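Local coordinates for DNA-binding protein Sso10a-2 (Sulfolobus solfataricus, PDB 4HW0), which binds DNA through winged-helix domains that an antiparallel coiled coil joins into a dimer, helping to compact and organise archaeal chromatin, at the interface of chains A and B. Coordinates in Å, arbitrary orientation; residue numbers count along the deposited sequence, not the author numbering. Chains: chain A/B, DNA-binding protein Sso10a-2.

Contacts 1 and 2 lie at opposite ends of the coiled coil formed by the two antiparallel copies of helix 69-98, about 40 Å apart between the centres of their C-alpha atoms. The two-fold axis makes them samples of one junction: B:Leu98 packs on A:Lys70 and A:Leu74, and B:Leu99 on A:Leu74, in contact 1; contact 2 has the same pairs with the chains exchanged. Contact 1 follows the junction inward, to B:Val95, A:His77 and A:Ile78, whereas contact 2 follows it outward to the tail of chain A and the end of helix 38-50 of chain B. Each winged helix is thus tied to its partner.

Contact 1: the interface of chains A and B. Residues chain A 70, 73-74, 77-78; chain B 95, 98-99.
B:Leu98, the last residue of helix 69-98 in its chain, lays its isobutyl group into the surface formed by A:Lys70, A:Leu74 and A:His77 and buries 101 Å² there. Its two methyls work in different directions. CD1 reaches inward to CD2 of the A:His77 imidazole, a tight 3.2 Å, and also rests on the backbone at CA of A:Leu74, 3.6 Å away. The histidine and leucine side chains meet roughly at right angles, while the carbonyl oxygen of A:Leu73 sits above one face of the imidazole, offset toward its rim. CD2 of B:Leu98 turns to the lysine, touching the methylene CG of A:Lys70 at 3.7 Å. These two side chains run past each other in opposite directions; the lysine, extended with CG anti to the backbone N (chi1 -176°), carries its CE to 3.3 Å from O of B:Leu98. The ammonium NZ of A:Lys70 also lies 3.3 Å from O of B:Leu98. With A:Lys70 cut back to an alanine, CD2 of B:Leu98 would probably lose its cover on that side, and the carbonyl at this helix end its nearby ammonium group.

A:Leu74 fills the ground between the partner's residues. Its CD1 meets CG1 of B:Val95 at 3.8 Å, and its CD2 meets CD2 of B:Leu99 at 3.9 Å, both side chains crossing it nearly perpendicularly. B:Val95 straddles the next turn, CG1 reaching CG1 of A:Ile78 and CG2 lying 3.9 Å from CB of A:His77. This interlocking fixes one end of the antiparallel coiled coil that holds the dimer together, and so probably helps set the separation of its two winged-helix domains.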
ATOM      1  N   LYS A  70     -16.312  11.270  16.141  1.00 29.31           N
ATOM      2  CA  LYS A  70     -15.652  11.321  14.824  1.00 27.76           C
ATOM      3  C   LYS A  70     -14.169  10.932  14.917  1.00 25.68           C
ATOM      4  O   LYS A  70     -13.624  10.235  14.097  1.00 24.16           O
ATOM      5  CB  LYS A  70     -15.810  12.717  14.234  1.00 28.30           C
ATOM      6  CG  LYS A  70     -15.253  12.846  12.846  1.00 28.68           C
ATOM      7  CD  LYS A  70     -15.493  14.255  12.241  1.00 28.57           C
ATOM      8  CE  LYS A  70     -14.864  14.261  10.889  1.00 28.24           C
ATOM      9  NZ  LYS A  70     -14.734  15.651  10.380  1.00 28.55           N
ATOM     10  N   LEU A  73     -13.617   7.194  15.191  1.00 26.04           N
ATOM     11  CA  LEU A  73     -13.716   6.632  13.863  1.00 27.09           C
ATOM     12  C   LEU A  73     -12.487   6.893  13.061  1.00 25.53           C
ATOM     13  O   LEU A  73     -11.993   6.005  12.380  1.00 25.98           O
ATOM     14  CB  LEU A  73     -14.871   7.205  13.108  1.00 29.79           C
ATOM     15  CG  LEU A  73     -16.181   6.610  13.606  1.00 33.56           C
ATOM     16  CD1 LEU A  73     -17.432   7.485  13.530  1.00 37.25           C
ATOM     17  CD2 LEU A  73     -16.458   5.298  12.893  1.00 36.35           C
ATOM     18  N   LEU A  74     -11.926   8.083  13.195  1.00 24.02           N
ATOM     19  CA  LEU A  74     -10.661   8.376  12.534  1.00 22.82           C
ATOM     20  C   LEU A  74      -9.549   7.454  13.021  1.00 23.21           C
ATOM     21  O   LEU A  74      -8.798   6.905  12.231  1.00 22.55           O
ATOM     22  CB  LEU A  74     -10.311   9.842  12.736  1.00 22.47           C
ATOM     23  CG  LEU A  74      -9.008  10.326  12.108  1.00 22.05           C
ATOM     24  CD1 LEU A  74      -8.976  10.135  10.607  1.00 22.56           C
ATOM     25  CD2 LEU A  74      -8.744  11.789  12.516  1.00 22.62           C
ATOM     26  N   HIS A  77     -10.081   3.986  11.537  1.00 27.11           N
ATOM     27  CA  HIS A  77      -9.728   3.939  10.114  1.00 26.50           C
ATOM     28  C   HIS A  77      -8.248   4.031   9.830  1.00 24.79           C
ATOM     29  O   HIS A  77      -7.755   3.352   8.911  1.00 23.63           O
ATOM     30  CB  HIS A  77     -10.465   5.003   9.355  1.00 28.73           C
ATOM     31  CG  HIS A  77     -11.925   4.775   9.311  1.00 31.33           C
ATOM     32  ND1 HIS A  77     -12.512   3.555   9.500  1.00 35.97           N
ATOM     33  CD2 HIS A  77     -12.933   5.637   9.127  1.00 36.68           C
ATOM     34  CE1 HIS A  77     -13.821   3.670   9.435  1.00 37.21           C
ATOM     35  NE2 HIS A  77     -14.099   4.935   9.246  1.00 38.24           N
ATOM     36  N   ILE A  78      -7.548   4.852  10.593  1.00 23.62           N
ATOM     37  CA  ILE A  78      -6.095   4.902  10.428  1.00 24.52           C
ATOM     38  C   ILE A  78      -5.510   3.562  10.810  1.00 25.22           C
ATOM     39  O   ILE A  78      -4.593   3.066  10.160  1.00 24.52           O
ATOM     40  CB  ILE A  78      -5.427   6.041  11.162  1.00 24.92           C
ATOM     41  CG1 ILE A  78      -5.936   7.406  10.718  1.00 26.50           C
ATOM     42  CG2 ILE A  78      -3.968   6.028  10.862  1.00 27.30           C
ATOM     43  CD1 ILE A  78      -5.513   8.600  11.561  1.00 26.92           C
TER
ATOM     44  N   VAL B  95      -9.985   7.356   5.536  1.00 27.42           N
ATOM     45  CA  VAL B  95      -9.350   8.298   6.464  1.00 27.17           C
ATOM     46  C   VAL B  95      -9.532   9.732   5.971  1.00 27.51           C
ATOM     47  O   VAL B  95      -9.943  10.634   6.689  1.00 27.87           O
ATOM     48  CB  VAL B  95      -7.842   8.001   6.581  1.00 26.24           C
ATOM     49  CG1 VAL B  95      -7.159   9.082   7.397  1.00 26.89           C
ATOM     50  CG2 VAL B  95      -7.651   6.625   7.173  1.00 26.42           C
ATOM     51  N   LEU B  98     -12.639  11.682   6.699  1.00 29.57           N
ATOM     52  CA  LEU B  98     -12.771  12.196   8.044  1.00 29.95           C
ATOM     53  C   LEU B  98     -11.897  13.428   8.315  1.00 30.43           C
ATOM     54  O   LEU B  98     -11.991  14.020   9.371  1.00 31.21           O
ATOM     55  CB  LEU B  98     -12.434  11.104   9.071  1.00 30.35           C
ATOM     56  CG  LEU B  98     -13.509  10.032   9.193  1.00 31.13           C
ATOM     57  CD1 LEU B  98     -12.988   8.773   9.811  1.00 33.37           C
ATOM     58  CD2 LEU B  98     -14.594  10.552  10.069  1.00 33.11           C
ATOM     59  N   LEU B  99     -11.054  13.784   7.361  1.00 29.69           N
ATOM     60  CA  LEU B  99     -10.155  14.946   7.517  1.00 30.09           C
ATOM     61  C   LEU B  99     -10.637  16.241   6.806  1.00 32.35           C
ATOM     62  O   LEU B  99      -9.875  16.958   6.241  1.00 31.97           O
ATOM     63  CB  LEU B  99      -8.790  14.501   7.011  1.00 29.26           C
ATOM     64  CG  LEU B  99      -8.153  13.415   7.905  1.00 28.32           C
ATOM     65  CD1 LEU B  99      -6.805  13.057   7.279  1.00 28.14           C
ATOM     66  CD2 LEU B  99      -8.049  13.927   9.316  1.00 28.81           C
TER

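Contact 2: the interface of chains A and B. Residues chain A 98-101; chain B 50-51, 70, 74.
Here the C-terminal tail of one chain docks on the winged-helix domain of the other, at the turn where helix 38-50, by its place in the family probably the recognition helix, ends and the chain heads into the wing strands. A:Leu99 and B:Val51 add an apolar contact beside the one that A:Leu98 makes with B:Lys70 and B:Leu74. CG2 of the valine B:Val51 meets CD2 of A:Leu99 at 3.9 Å, the two side chains crossing at a slant. The other methyl, CG1, set anti to the valine's own carbonyl carbon (chi1 -58°), lies against the tail backbone, 3.8 Å from C of A:Leu99.

B:Lys70 carries much of the polar contact. Its extended chain passes along A:Leu98 and delivers the ammonium NZ to a cluster of carbonyl oxygens. The firm bond is within its own chain, to O of B:Val51 at 2.8 Å; NZ stands 28° from the carbonyl plane, with a C=O...N angle of 150°. Across the interface NZ gives a weak hydrogen bond to O of A:Arg100 at 3.2 Å. NZ also holds water 1 at 2.9 Å, and that water in turn bonds the backbone N of A:Arg100. The lysine thus ties the turn after helix 38-50 to the partner's tail, and a positive charge on it would probably be favoured by the carbonyls at the C-terminal end of helix 69-98 of chain A.

Water 3 makes a second bridge, lying 2.9 Å from O of A:Leu98 and 3.0 Å from O of B:Val51. Farther along the tail, the hydroxyl OG1 of A:Thr101 bonds weakly to O of B:Lys50 at 3.3 Å, and water 2 links the same two oxygens.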
ATOM      1  N   LEU A  98      10.523 -14.144  -5.506  1.00 29.57           N
ATOM      2  CA  LEU A  98      10.436 -14.913  -6.728  1.00 29.95           C
ATOM      3  C   LEU A  98      11.175 -14.268  -7.908  1.00 30.43           C
ATOM      4  O   LEU A  98      11.268 -14.860  -8.964  1.00 31.21           O
ATOM      5  CB  LEU A  98       8.966 -15.137  -7.116  1.00 30.35           C
ATOM      6  CG  LEU A  98       8.251 -16.147  -6.229  1.00 31.13           C
ATOM      7  CD1 LEU A  98       6.763 -16.014  -6.302  1.00 33.37           C
ATOM      8  CD2 LEU A  98       8.607 -17.516  -6.694  1.00 33.11           C
ATOM      9  N   LEU A  99      11.676 -13.060  -7.712  1.00 29.69           N
ATOM     10  CA  LEU A  99      12.397 -12.339  -8.780  1.00 30.09           C
ATOM     11  C   LEU A  99      13.946 -12.393  -8.671  1.00 32.35           C
ATOM     12  O   LEU A  99      14.618 -11.441  -8.914  1.00 31.97           O
ATOM     13  CB  LEU A  99      11.880 -10.907  -8.753  1.00 29.26           C
ATOM     14  CG  LEU A  99      10.396 -10.806  -9.169  1.00 28.32           C
ATOM     15  CD1 LEU A  99      10.010  -9.329  -9.085  1.00 28.14           C
ATOM     16  CD2 LEU A  99      10.221 -11.401 -10.540  1.00 28.81           C
ATOM     17  N   ARG A 100      14.451 -13.574  -8.361  1.00 34.93           N
ATOM     18  CA  ARG A 100      15.877 -13.832  -8.223  1.00 37.67           C
ATOM     19  C   ARG A 100      16.199 -14.870  -9.150  1.00 38.84           C
ATOM     20  O   ARG A 100      15.333 -15.543  -9.675  1.00 38.98           O
ATOM     21  CB  ARG A 100      16.310 -14.204  -6.798  1.00 39.30           C
ATOM     22  CG  ARG A 100      16.230 -12.986  -5.900  1.00 41.63           C
ATOM     23  CD  ARG A 100      16.396 -13.201  -4.428  1.00 45.21           C
ATOM     24  NE  ARG A 100      16.706 -11.966  -3.678  1.00 47.81           N
ATOM     25  CZ  ARG A 100      15.876 -10.964  -3.387  1.00 49.36           C
ATOM     26  NH1 ARG A 100      14.619 -10.976  -3.793  1.00 52.02           N
ATOM     27  NH2 ARG A 100      16.307  -9.894  -2.690  1.00 49.93           N
ATOM     28  N   THR A 101      17.480 -14.953  -9.433  1.00 42.17           N
ATOM     29  CA  THR A 101      18.027 -16.045 -10.179  1.00 45.37           C
ATOM     30  C   THR A 101      19.507 -16.156  -9.875  1.00 49.30           C
ATOM     31  O   THR A 101      20.155 -15.126  -9.704  1.00 48.85           O
ATOM     32  CB  THR A 101      17.960 -15.781 -11.665  1.00 45.58           C
ATOM     33  OG1 THR A 101      18.561 -16.896 -12.301  1.00 46.30           O
ATOM     34  CG2 THR A 101      18.720 -14.467 -12.073  1.00 45.32           C
TER
ATOM     35  N   LYS B  50      14.526 -15.003 -17.367  1.00 27.85           N
ATOM     36  CA  LYS B  50      15.698 -14.962 -16.468  1.00 29.83           C
ATOM     37  C   LYS B  50      15.366 -15.349 -15.071  1.00 31.20           C
ATOM     38  O   LYS B  50      16.174 -16.045 -14.417  1.00 31.79           O
ATOM     39  CB  LYS B  50      16.287 -13.579 -16.417  1.00 33.52           C
ATOM     40  CG  LYS B  50      16.973 -13.105 -17.680  1.00 40.04           C
ATOM     41  CD  LYS B  50      18.141 -13.967 -18.030  1.00 46.43           C
ATOM     42  CE  LYS B  50      19.080 -13.165 -18.928  1.00 54.00           C
ATOM     43  NZ  LYS B  50      18.702 -13.268 -20.368  1.00 56.98           N
ATOM     44  N   VAL B  51      14.250 -14.897 -14.533  1.00 27.64           N
ATOM     45  CA  VAL B  51      13.920 -15.271 -13.152  1.00 28.19           C
ATOM     46  C   VAL B  51      13.176 -16.627 -13.056  1.00 28.71           C
ATOM     47  O   VAL B  51      12.679 -16.950 -12.023  1.00 28.97           O
ATOM     48  CB  VAL B  51      13.111 -14.193 -12.445  1.00 27.84           C
ATOM     49  CG1 VAL B  51      13.871 -12.902 -12.457  1.00 29.31           C
ATOM     50  CG2 VAL B  51      11.713 -13.982 -13.120  1.00 26.35           C
ATOM     51  N   LYS B  70       7.101 -21.985 -10.949  1.00 29.31           N
ATOM     52  CA  LYS B  70       7.535 -20.762 -10.249  1.00 27.76           C
ATOM     53  C   LYS B  70       6.785 -19.521 -10.755  1.00 25.68           C
ATOM     54  O   LYS B  70       6.387 -18.653 -10.018  1.00 24.16           O
ATOM     55  CB  LYS B  70       9.040 -20.592 -10.418  1.00 28.30           C
ATOM     56  CG  LYS B  70       9.599 -19.423  -9.658  1.00 28.68           C
ATOM     57  CD  LYS B  70      11.141 -19.317  -9.788  1.00 28.57           C
ATOM     58  CE  LYS B  70      11.559 -18.105  -9.026  1.00 28.24           C
ATOM     59  NZ  LYS B  70      12.953 -17.723  -9.376  1.00 28.55           N
ATOM     60  N   LEU B  74       4.467 -16.760  -8.991  1.00 24.02           N
ATOM     61  CA  LEU B  74       4.683 -15.329  -9.165  1.00 22.82           C
ATOM     62  C   LEU B  74       3.395 -14.612  -9.553  1.00 23.21           C
ATOM     63  O   LEU B  74       3.061 -13.577  -8.998  1.00 22.55           O
ATOM     64  CB  LEU B  74       5.786 -15.105 -10.186  1.00 22.47           C
ATOM     65  CG  LEU B  74       6.147 -13.655 -10.495  1.00 22.05           C
ATOM     66  CD1 LEU B  74       6.605 -12.892  -9.270  1.00 22.56           C
ATOM     67  CD2 LEU B  74       7.183 -13.606 -11.635  1.00 22.62           C
TER
HETATM   68  O   HOH W   1      13.572 -16.188  -6.997  1.00 28.20           O
HETATM   69  O   HOH W   2      16.094 -18.852 -12.817  1.00 39.82           O
HETATM   70  O   HOH W   3       9.949 -16.121 -11.265  1.00 40.59           O